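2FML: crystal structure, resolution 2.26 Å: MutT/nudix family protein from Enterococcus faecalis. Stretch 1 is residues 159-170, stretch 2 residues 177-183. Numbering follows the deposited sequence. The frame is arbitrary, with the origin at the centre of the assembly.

Stretch 1 (159-170) TLSHEDVEITLD
Stretch 2 (177-183) LGKDTLA

Stretch 1 is a β-hairpin: strands 159–162 and 165–170 join through a type II' turn from His 162 to Val 165, with Glu 163 at phi/psi 44/-121°. Residues 177–180 of the irregular stretch 2 run antiparallel to the second strand, with Thr 168 nearest Gly 178 (CA–CA 4.6 Å) and Glu 166 nearest Lys 179 (5.5 Å); the chain then turns back, bringing Leu 182 against the hairpin. Together they bury 588 Å².

Backbone hydrogen bonds set this register: Leu 177 N donates to Thr 168 O (2.7 Å) and Asp 180 N to Glu 166 O (2.8 Å). Between them Gly 178 (-93/173°) packs so closely that an ideal CB would lie 2.8 Å from Thr 168 N, a clash that glycine avoids.

Carboxylates extend the pairing. Asp 180 (chi1 m), its CB pointing toward the strand, accepts Glu 166 N through OD2 (3.2 Å). The Glu 166 side chain (chi1 t, chi2 -143°, chi3 71°) in turn reaches the preceding residue, OE1 accepting from Lys 179 N at 2.8 Å, while OE2 forms a long salt bridge with Lys 179 NZ (3.7 Å).

The apolar contacts centre on buried Leu 182 (m, t): its CD2 meets Ile 167 CD1 (3.8 Å), and its CD1 approaches Leu 169 CD1 (4.1 Å) and Leu 160 CD1 (4.4 Å). On the opposite face of the strand, Thr 168 CG2 packs on Leu 177 CG (3.9 Å), while Thr 168 OG1 hydrogen-bonds Thr 159 OG1 (3.1 Å) within the hairpin.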

# COMPACT_ATOMS: atom_id res chain seq x y z
N THR A 159 -5.14 18.91 14.43
CA THR A 159 -4.83 20.25 13.95
C THR A 159 -3.30 20.33 13.65
O THR A 159 -2.49 19.93 14.45
CB THR A 159 -5.23 21.31 15.04
OG1 THR A 159 -6.63 21.19 15.26
CG2 THR A 159 -4.92 22.76 14.64
N LEU A 160 -2.97 20.84 12.48
CA LEU A 160 -1.66 21.19 12.03
C LEU A 160 -1.56 22.69 12.07
O LEU A 160 -2.34 23.40 11.41
CB LEU A 160 -1.47 20.74 10.58
CG LEU A 160 -2.14 19.50 9.96
CD1 LEU A 160 -1.52 19.26 8.58
CD2 LEU A 160 -2.02 18.25 10.80
N SER A 161 -0.60 23.19 12.84
CA SER A 161 -0.46 24.61 12.99
C SER A 161 0.96 25.12 12.84
O SER A 161 1.90 24.45 13.23
CB SER A 161 -1.16 25.14 14.26
OG SER A 161 -0.81 24.47 15.45
N HIS A 162 1.09 26.29 12.23
CA HIS A 162 2.31 27.04 12.19
C HIS A 162 1.88 28.53 12.12
O HIS A 162 1.04 28.87 11.28
CB HIS A 162 3.17 26.69 10.97
CG HIS A 162 4.48 27.43 10.94
ND1 HIS A 162 4.70 28.54 10.13
CD2 HIS A 162 5.62 27.26 11.66
CE1 HIS A 162 5.93 29.01 10.35
NE2 HIS A 162 6.50 28.25 11.27
N GLU A 163 2.44 29.38 12.98
CA GLU A 163 2.10 30.82 13.02
C GLU A 163 0.56 30.95 12.93
O GLU A 163 -0.14 30.37 13.78
CB GLU A 163 2.86 31.64 11.95
CG GLU A 163 4.35 31.96 12.32
CD GLU A 163 5.19 32.39 11.09
OE1 GLU A 163 4.58 32.89 10.12
OE2 GLU A 163 6.45 32.22 11.07
N ASP A 164 0.05 31.66 11.92
CA ASP A 164 -1.40 31.88 11.77
C ASP A 164 -2.14 30.88 10.89
O ASP A 164 -3.33 31.03 10.63
CB ASP A 164 -1.69 33.30 11.31
CG ASP A 164 -1.92 34.24 12.49
OD1 ASP A 164 -3.09 34.39 12.94
OD2 ASP A 164 -0.91 34.84 12.96
N VAL A 165 -1.41 29.85 10.46
CA VAL A 165 -1.95 28.78 9.65
C VAL A 165 -2.56 27.71 10.55
O VAL A 165 -1.94 27.32 11.54
CB VAL A 165 -0.86 28.16 8.72
CG1 VAL A 165 -1.50 27.10 7.77
CG2 VAL A 165 -0.15 29.29 7.96
N GLU A 166 -3.76 27.27 10.19
CA GLU A 166 -4.57 26.36 10.98
C GLU A 166 -5.35 25.45 10.05
O GLU A 166 -6.20 25.89 9.30
CB GLU A 166 -5.54 27.11 11.91
CG GLU A 166 -6.45 26.21 12.76
CD GLU A 166 -7.90 26.77 12.94
OE1 GLU A 166 -8.73 26.79 11.98
OE2 GLU A 166 -8.22 27.21 14.07
N ILE A 167 -5.01 24.18 10.12
CA ILE A 167 -5.62 23.12 9.35
C ILE A 167 -6.08 22.07 10.32
O ILE A 167 -5.27 21.53 11.08
CB ILE A 167 -4.60 22.45 8.38
CG1 ILE A 167 -4.03 23.52 7.40
CG2 ILE A 167 -5.21 21.12 7.79
CD1 ILE A 167 -2.76 23.15 6.79
N THR A 168 -7.38 21.79 10.27
CA THR A 168 -8.06 20.89 11.20
C THR A 168 -8.79 19.88 10.35
O THR A 168 -9.52 20.25 9.45
CB THR A 168 -9.01 21.66 12.12
OG1 THR A 168 -8.20 22.49 12.94
CG2 THR A 168 -9.78 20.70 13.08
N LEU A 169 -8.50 18.60 10.62
CA LEU A 169 -8.99 17.47 9.87
C LEU A 169 -9.74 16.49 10.76
O LEU A 169 -9.28 16.13 11.85
CB LEU A 169 -7.81 16.70 9.22
CG LEU A 169 -6.82 17.49 8.36
CD1 LEU A 169 -5.60 16.65 7.90
CD2 LEU A 169 -7.59 18.27 7.24
N ASP A 170 -10.83 15.98 10.21
CA ASP A 170 -11.64 14.92 10.81
C ASP A 170 -11.00 13.56 10.54
O ASP A 170 -10.87 13.18 9.37
CB ASP A 170 -13.07 14.93 10.25
CG ASP A 170 -14.00 13.98 11.01
OD1 ASP A 170 -13.78 12.74 11.04
OD2 ASP A 170 -14.96 14.48 11.61
N LEU A 177 -11.87 21.37 8.67
CA LEU A 177 -12.70 22.25 9.47
C LEU A 177 -12.02 23.55 9.77
O LEU A 177 -12.66 24.45 10.34
CB LEU A 177 -13.10 21.62 10.80
CG LEU A 177 -13.15 20.13 11.19
CD1 LEU A 177 -13.98 20.15 12.49
CD2 LEU A 177 -13.78 19.22 10.11
N GLY A 178 -10.74 23.67 9.38
CA GLY A 178 -9.94 24.81 9.78
C GLY A 178 -9.93 25.96 8.78
O GLY A 178 -10.48 25.84 7.65
N LYS A 179 -9.31 27.07 9.21
CA LYS A 179 -9.02 28.25 8.39
C LYS A 179 -8.45 27.86 7.00
O LYS A 179 -8.97 28.22 5.92
CB LYS A 179 -7.99 29.08 9.13
CG LYS A 179 -8.50 30.27 9.86
CD LYS A 179 -7.33 31.22 10.22
CE LYS A 179 -6.64 30.87 11.57
NZ LYS A 179 -7.60 30.54 12.69
N ASP A 180 -7.36 27.10 7.06
CA ASP A 180 -6.62 26.72 5.88
C ASP A 180 -6.96 25.29 5.41
O ASP A 180 -7.25 24.44 6.21
CB ASP A 180 -5.14 26.93 6.18
CG ASP A 180 -4.82 28.41 6.40
OD1 ASP A 180 -4.64 29.15 5.40
OD2 ASP A 180 -4.79 28.84 7.58
N THR A 181 -6.88 25.09 4.10
CA THR A 181 -7.23 23.86 3.44
C THR A 181 -5.97 23.33 2.70
O THR A 181 -5.33 24.05 1.94
CB THR A 181 -8.45 24.08 2.43
OG1 THR A 181 -9.61 24.61 3.12
CG2 THR A 181 -8.88 22.77 1.82
N LEU A 182 -5.63 22.07 2.92
CA LEU A 182 -4.53 21.45 2.21
C LEU A 182 -4.84 21.33 0.73
O LEU A 182 -6.02 21.05 0.33
CB LEU A 182 -4.24 20.07 2.79
CG LEU A 182 -3.62 20.09 4.19
CD1 LEU A 182 -3.76 18.74 4.88
CD2 LEU A 182 -2.16 20.48 4.09
N ALA A 183 -3.80 21.56 -0.08
CA ALA A 183 -3.80 21.25 -1.50
C ALA A 183 -4.24 19.81 -1.84
O ALA A 183 -4.02 18.86 -1.08
CB ALA A 183 -2.39 21.54 -2.10